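Putative uncharacterized protein (PDB 4GNX) is probably the large subunit of replication protein A, which binds single-stranded DNA through OB-fold domains, probably to protect it during DNA replication and repair. Local coordinates at residues L165-L177 and W237-Y250. Numbering follows the deposited sequence.
Sequences LTLVDQGNRSVKL and WYDNDGAHAQFQPY
Gln248 O takes two bonds from Ser174: the backbone N reaches it in the carbonyl plane at 2.7 Å, and OG, tucked by chi1 of 82° between backbone N and C, on the Gln248 side, meets it from above that plane at 3.0 Å. Two residues back, Asn172 O receives a weak, bent bond from Gln248 N. The Arg173 chain bends at chi3 (66°), which brings its guanidinium beside 237-250. There Gln248 CB lies over the centre of one guanidinium face and Tyr250 CA at the edge. The group stands steeply over the Tyr250 face in a cation-pi contact, planes 75° apart, NE above the ring centre and CZ 4.7 Å from the centroid. The Tyr250 hydroxyl bonds to Ile124 O, which helps fix the ring.

Val168 CG1 is shared by two aromatics, lying over the Phe247 face, 3.8 Å from the ring centroid, and meeting the Trp237 edge in plane, 3.7 Å from CH2. Gln170 CA lies over the six-membered ring of Trp237, toward its rim, in a CH-pi contact, and Gln170 OE1 hydrogen-bonds Arg123 NH2. An Asx turn, Asp169 OD1 accepting from Gly171 N, lies within the type I turn Asp169-Asn172.

The contact lays the end of helix 229-242 and the extended chain after it along the hairpin joining strands 159-168 and 174-180 of the second OB domain, with Trp237 also touching Ile141 of strand 135-152.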
loop_
_atom_site.group_PDB
_atom_site.type_symbol
_atom_site.label_atom_id
_atom_site.label_comp_id
_atom_site.label_asym_id
_atom_site.label_seq_id
_atom_site.Cartn_x
_atom_site.Cartn_y
_atom_site.Cartn_z
ATOM N N LEU C 165 -10.686 -20.137 -17.155
ATOM C CA LEU C 165 -11.115 -20.081 -18.544
ATOM C C LEU C 165 -9.978 -19.558 -19.396
ATOM O O LEU C 165 -9.187 -18.734 -18.942
ATOM C CB LEU C 165 -12.303 -19.126 -18.717
ATOM C CG LEU C 165 -13.347 -18.883 -17.622
ATOM C CD1 LEU C 165 -14.296 -17.792 -18.071
ATOM C CD2 LEU C 165 -14.118 -20.141 -17.267
ATOM N N THR C 166 -9.906 -20.028 -20.636
ATOM C CA THR C 166 -8.945 -19.496 -21.603
ATOM C C THR C 166 -9.692 -18.611 -22.604
ATOM O O THR C 166 -10.628 -19.068 -23.271
ATOM C CB THR C 166 -8.177 -20.621 -22.335
ATOM O OG1 THR C 166 -7.681 -21.562 -21.382
ATOM C CG2 THR C 166 -7.003 -20.056 -23.127
ATOM N N LEU C 167 -9.285 -17.347 -22.690
ATOM C CA LEU C 167 -9.926 -16.378 -23.573
ATOM C C LEU C 167 -8.984 -15.990 -24.675
ATOM O O LEU C 167 -7.777 -15.941 -24.458
ATOM C CB LEU C 167 -10.342 -15.132 -22.801
ATOM C CG LEU C 167 -11.283 -15.396 -21.633
ATOM C CD1 LEU C 167 -11.352 -14.150 -20.771
ATOM C CD2 LEU C 167 -12.662 -15.806 -22.125
ATOM N N VAL C 168 -9.547 -15.702 -25.846
ATOM C CA VAL C 168 -8.782 -15.454 -27.068
ATOM C C VAL C 168 -9.423 -14.310 -27.868
ATOM O O VAL C 168 -10.652 -14.195 -27.917
ATOM C CB VAL C 168 -8.722 -16.741 -27.928
ATOM C CG1 VAL C 168 -8.418 -16.428 -29.378
ATOM C CG2 VAL C 168 -7.696 -17.718 -27.377
ATOM N N ASP C 169 -8.595 -13.458 -28.474
ATOM C CA ASP C 169 -9.096 -12.492 -29.455
ATOM C C ASP C 169 -8.233 -12.357 -30.728
ATOM O O ASP C 169 -7.219 -13.049 -30.882
ATOM C CB ASP C 169 -9.409 -11.128 -28.802
ATOM C CG ASP C 169 -8.165 -10.266 -28.546
ATOM O OD1 ASP C 169 -7.066 -10.559 -29.068
ATOM O OD2 ASP C 169 -8.301 -9.268 -27.803
ATOM N N GLN C 170 -8.657 -11.467 -31.626
ATOM C CA GLN C 170 -7.994 -11.229 -32.917
ATOM C C GLN C 170 -6.485 -11.062 -32.768
ATOM O O GLN C 170 -5.734 -11.305 -33.712
ATOM C CB GLN C 170 -8.571 -9.990 -33.620
ATOM C CG GLN C 170 -10.093 -9.897 -33.651
ATOM C CD GLN C 170 -10.693 -9.234 -32.409
ATOM O OE1 GLN C 170 -10.093 -9.228 -31.335
ATOM N NE2 GLN C 170 -11.890 -8.681 -32.555
ATOM N N GLY C 171 -6.052 -10.646 -31.578
ATOM C CA GLY C 171 -4.636 -10.470 -31.282
ATOM C C GLY C 171 -3.833 -11.755 -31.365
ATOM O O GLY C 171 -2.603 -11.711 -31.364
ATOM N N ASN C 172 -4.535 -12.889 -31.450
ATOM C CA ASN C 172 -3.933 -14.236 -31.471
ATOM C C ASN C 172 -3.208 -14.601 -30.177
ATOM O O ASN C 172 -2.334 -15.476 -30.167
ATOM C CB ASN C 172 -3.010 -14.437 -32.686
ATOM C CG ASN C 172 -3.763 -14.830 -33.944
ATOM O OD1 ASN C 172 -4.841 -14.312 -34.220
ATOM N ND2 ASN C 172 -3.187 -15.748 -34.720
ATOM N N ARG C 173 -3.575 -13.922 -29.091
ATOM C CA ARG C 173 -3.002 -14.192 -27.780
ATOM C C ARG C 173 -4.104 -14.659 -26.841
ATOM O O ARG C 173 -5.224 -14.136 -26.877
ATOM C CB ARG C 173 -2.298 -12.952 -27.222
ATOM C CG ARG C 173 -1.057 -12.537 -28.001
ATOM C CD ARG C 173 -0.064 -11.756 -27.150
ATOM N NE ARG C 173 0.507 -12.584 -26.085
ATOM C CZ ARG C 173 1.653 -13.252 -26.171
ATOM N NH1 ARG C 173 2.381 -13.195 -27.280
ATOM N NH2 ARG C 173 2.073 -13.978 -25.145
ATOM N N SER C 174 -3.782 -15.661 -26.025
ATOM C CA SER C 174 -4.720 -16.210 -25.052
ATOM C C SER C 174 -4.296 -15.864 -23.631
ATOM O O SER C 174 -3.100 -15.738 -23.347
ATOM C CB SER C 174 -4.848 -17.723 -25.212
ATOM O OG SER C 174 -3.790 -18.402 -24.560
ATOM N N VAL C 175 -5.286 -15.714 -22.751
ATOM C CA VAL C 175 -5.052 -15.321 -21.360
ATOM C C VAL C 175 -5.944 -16.135 -20.422
ATOM O O VAL C 175 -7.072 -16.474 -20.773
ATOM C CB VAL C 175 -5.258 -13.798 -21.154
ATOM C CG1 VAL C 175 -6.734 -13.416 -21.242
ATOM C CG2 VAL C 175 -4.662 -13.344 -19.828
ATOM N N LYS C 176 -5.431 -16.465 -19.243
ATOM C CA LYS C 176 -6.227 -17.193 -18.258
ATOM C C LYS C 176 -7.083 -16.233 -17.408
ATOM O O LYS C 176 -6.650 -15.127 -17.061
ATOM C CB LYS C 176 -5.341 -18.072 -17.363
ATOM C CG LYS C 176 -4.731 -19.318 -18.005
ATOM C CD LYS C 176 -3.244 -19.130 -18.283
ATOM C CE LYS C 176 -2.415 -20.384 -17.986
ATOM N NZ LYS C 176 -2.465 -21.392 -19.077
ATOM N N LEU C 177 -8.309 -16.649 -17.100
ATOM C CA LEU C 177 -9.171 -15.902 -16.191
ATOM C C LEU C 177 -9.780 -16.829 -15.145
ATOM O O LEU C 177 -10.346 -17.873 -15.481
ATOM C CB LEU C 177 -10.272 -15.176 -16.955
ATOM C CG LEU C 177 -11.179 -14.226 -16.148
ATOM C CD1 LEU C 177 -11.667 -13.096 -17.046
ATOM C CD2 LEU C 177 -12.361 -14.922 -15.478
ATOM N N TRP C 237 -15.511 -13.582 -36.777
ATOM C CA TRP C 237 -14.078 -13.794 -36.928
ATOM C C TRP C 237 -13.662 -15.195 -36.596
ATOM O O TRP C 237 -13.006 -15.857 -37.405
ATOM C CB TRP C 237 -13.296 -12.797 -36.085
ATOM C CG TRP C 237 -11.927 -13.288 -35.697
ATOM C CD1 TRP C 237 -10.789 -13.341 -36.492
ATOM C CD2 TRP C 237 -11.513 -13.827 -34.401
ATOM N NE1 TRP C 237 -9.728 -13.857 -35.794
ATOM C CE2 TRP C 237 -10.091 -14.167 -34.534
ATOM C CE3 TRP C 237 -12.148 -14.052 -33.190
ATOM C CZ2 TRP C 237 -9.360 -14.703 -33.488
ATOM C CZ3 TRP C 237 -11.401 -14.595 -32.139
ATOM C CH2 TRP C 237 -10.040 -14.914 -32.289
ATOM N N TYR C 238 -14.036 -15.660 -35.407
ATOM C CA TYR C 238 -13.606 -16.965 -34.937
ATOM C C TYR C 238 -14.089 -18.096 -35.846
ATOM O O TYR C 238 -13.336 -19.028 -36.130
ATOM C CB TYR C 238 -14.066 -17.198 -33.500
ATOM C CG TYR C 238 -13.474 -18.438 -32.867
ATOM C CD1 TYR C 238 -12.166 -18.437 -32.385
ATOM C CD2 TYR C 238 -14.219 -19.613 -32.752
ATOM C CE1 TYR C 238 -11.615 -19.573 -31.811
ATOM C CE2 TYR C 238 -13.675 -20.750 -32.180
ATOM C CZ TYR C 238 -12.374 -20.724 -31.708
ATOM O OH TYR C 238 -11.822 -21.845 -31.136
ATOM N N ASP C 239 -15.333 -17.996 -36.312
ATOM C CA ASP C 239 -15.955 -19.059 -37.111
ATOM C C ASP C 239 -15.381 -19.176 -38.527
ATOM O O ASP C 239 -15.653 -20.152 -39.233
ATOM C CB ASP C 239 -17.479 -18.870 -37.167
ATOM C CG ASP C 239 -18.147 -18.965 -35.790
ATOM O OD1 ASP C 239 -17.596 -19.622 -34.878
ATOM O OD2 ASP C 239 -19.237 -18.376 -35.620
ATOM N N ASN C 240 -14.579 -18.190 -38.926
ATOM C CA ASN C 240 -14.070 -18.104 -40.297
ATOM C C ASN C 240 -12.573 -18.386 -40.473
ATOM O O ASN C 240 -12.144 -18.820 -41.547
ATOM C CB ASN C 240 -14.440 -16.751 -40.912
ATOM C CG ASN C 240 -15.864 -16.722 -41.432
ATOM O OD1 ASN C 240 -16.142 -17.181 -42.544
ATOM N ND2 ASN C 240 -16.776 -16.181 -40.632
ATOM N N ASP C 241 -11.791 -18.134 -39.426
ATOM C CA ASP C 241 -10.343 -18.370 -39.445
ATOM C C ASP C 241 -9.747 -18.431 -38.032
ATOM O O ASP C 241 -8.561 -18.729 -37.864
ATOM C CB ASP C 241 -9.632 -17.278 -40.250
ATOM C CG ASP C 241 -9.555 -15.964 -39.497
ATOM O OD1 ASP C 241 -10.621 -15.368 -39.224
ATOM O OD2 ASP C 241 -8.428 -15.533 -39.167
ATOM N N GLY C 242 -10.567 -18.125 -37.027
ATOM C CA GLY C 242 -10.140 -18.158 -35.630
ATOM C C GLY C 242 -9.842 -19.564 -35.150
ATOM O O GLY C 242 -8.774 -19.826 -34.598
ATOM N N ALA C 243 -10.786 -20.476 -35.368
ATOM C CA ALA C 243 -10.589 -21.888 -35.057
ATOM C C ALA C 243 -9.733 -22.585 -36.129
ATOM O O ALA C 243 -9.898 -23.780 -36.394
ATOM C CB ALA C 243 -11.932 -22.585 -34.888
ATOM N N HIS C 244 -8.818 -21.823 -36.734
ATOM C CA HIS C 244 -7.896 -22.321 -37.765
ATOM C C HIS C 244 -6.446 -22.083 -37.396
ATOM O O HIS C 244 -5.596 -22.934 -37.651
ATOM C CB HIS C 244 -8.199 -21.691 -39.129
ATOM C CG HIS C 244 -9.538 -22.093 -39.723
ATOM N ND1 HIS C 244 -9.642 -22.840 -40.842
ATOM C CD2 HIS C 244 -10.843 -21.804 -39.325
ATOM C CE1 HIS C 244 -10.943 -23.025 -41.140
ATOM N NE2 HIS C 244 -11.677 -22.391 -40.212
ATOM N N ALA C 245 -6.148 -20.928 -36.799
ATOM C CA ALA C 245 -4.776 -20.579 -36.407
ATOM C C ALA C 245 -4.503 -20.927 -34.946
ATOM O O ALA C 245 -5.418 -21.281 -34.199
ATOM C CB ALA C 245 -4.498 -19.101 -36.671
ATOM N N GLN C 246 -3.238 -20.822 -34.546
ATOM C CA GLN C 246 -2.835 -21.132 -33.173
ATOM C C GLN C 246 -2.499 -19.865 -32.384
ATOM O O GLN C 246 -2.305 -18.797 -32.970
ATOM C CB GLN C 246 -1.664 -22.116 -33.176
ATOM C CG GLN C 246 -2.022 -23.484 -33.739
ATOM C CD GLN C 246 -0.836 -24.426 -33.809
ATOM O OE1 GLN C 246 0.185 -24.216 -33.153
ATOM N NE2 GLN C 246 -0.970 -25.475 -34.607
ATOM N N PHE C 247 -2.417 -19.990 -31.059
ATOM C CA PHE C 247 -2.361 -18.821 -30.179
ATOM C C PHE C 247 -1.159 -18.757 -29.230
ATOM O O PHE C 247 -0.284 -19.617 -29.271
ATOM C CB PHE C 247 -3.676 -18.704 -29.403
ATOM C CG PHE C 247 -4.898 -18.726 -30.279
ATOM C CD1 PHE C 247 -5.786 -19.799 -30.234
ATOM C CD2 PHE C 247 -5.156 -17.680 -31.169
ATOM C CE1 PHE C 247 -6.912 -19.824 -31.047
ATOM C CE2 PHE C 247 -6.277 -17.700 -31.986
ATOM C CZ PHE C 247 -7.158 -18.773 -31.924
ATOM N N GLN C 248 -1.135 -17.725 -28.384
ATOM C CA GLN C 248 -0.024 -17.450 -27.457
ATOM C C GLN C 248 -0.448 -17.462 -25.982
ATOM O O GLN C 248 -1.437 -16.835 -25.619
ATOM C CB GLN C 248 0.609 -16.101 -27.798
ATOM C CG GLN C 248 1.658 -16.163 -28.902
ATOM C CD GLN C 248 3.082 -16.200 -28.370
ATOM O OE1 GLN C 248 3.343 -16.692 -27.270
ATOM N NE2 GLN C 248 4.014 -15.669 -29.152
ATOM N N PRO C 249 0.320 -18.160 -25.124
ATOM C CA PRO C 249 -0.100 -18.381 -23.744
ATOM C C PRO C 249 0.120 -17.195 -22.788
ATOM O O PRO C 249 -0.540 -17.128 -21.745
ATOM C CB PRO C 249 0.754 -19.574 -23.314
ATOM C CG PRO C 249 2.006 -19.440 -24.110
ATOM C CD PRO C 249 1.623 -18.793 -25.412
ATOM N N TYR C 250 1.036 -16.289 -23.136
ATOM C CA TYR C 250 1.403 -15.121 -22.296
ATOM C C TYR C 250 2.535 -15.413 -21.269
ATOM O O TYR C 250 3.393 -14.554 -21.020
ATOM C CB TYR C 250 0.163 -14.492 -21.608
ATOM C CG TYR C 250 -0.099 -13.029 -21.954
ATOM C CD1 TYR C 250 -1.310 -12.632 -22.528
ATOM C CD2 TYR C 250 0.863 -12.042 -21.708
ATOM C CE1 TYR C 250 -1.553 -11.298 -22.851
ATOM C CE2 TYR C 250 0.631 -10.706 -22.026
ATOM C CZ TYR C 250 -0.576 -10.334 -22.599
ATOM O OH TYR C 250 -0.803 -9.007 -22.914
#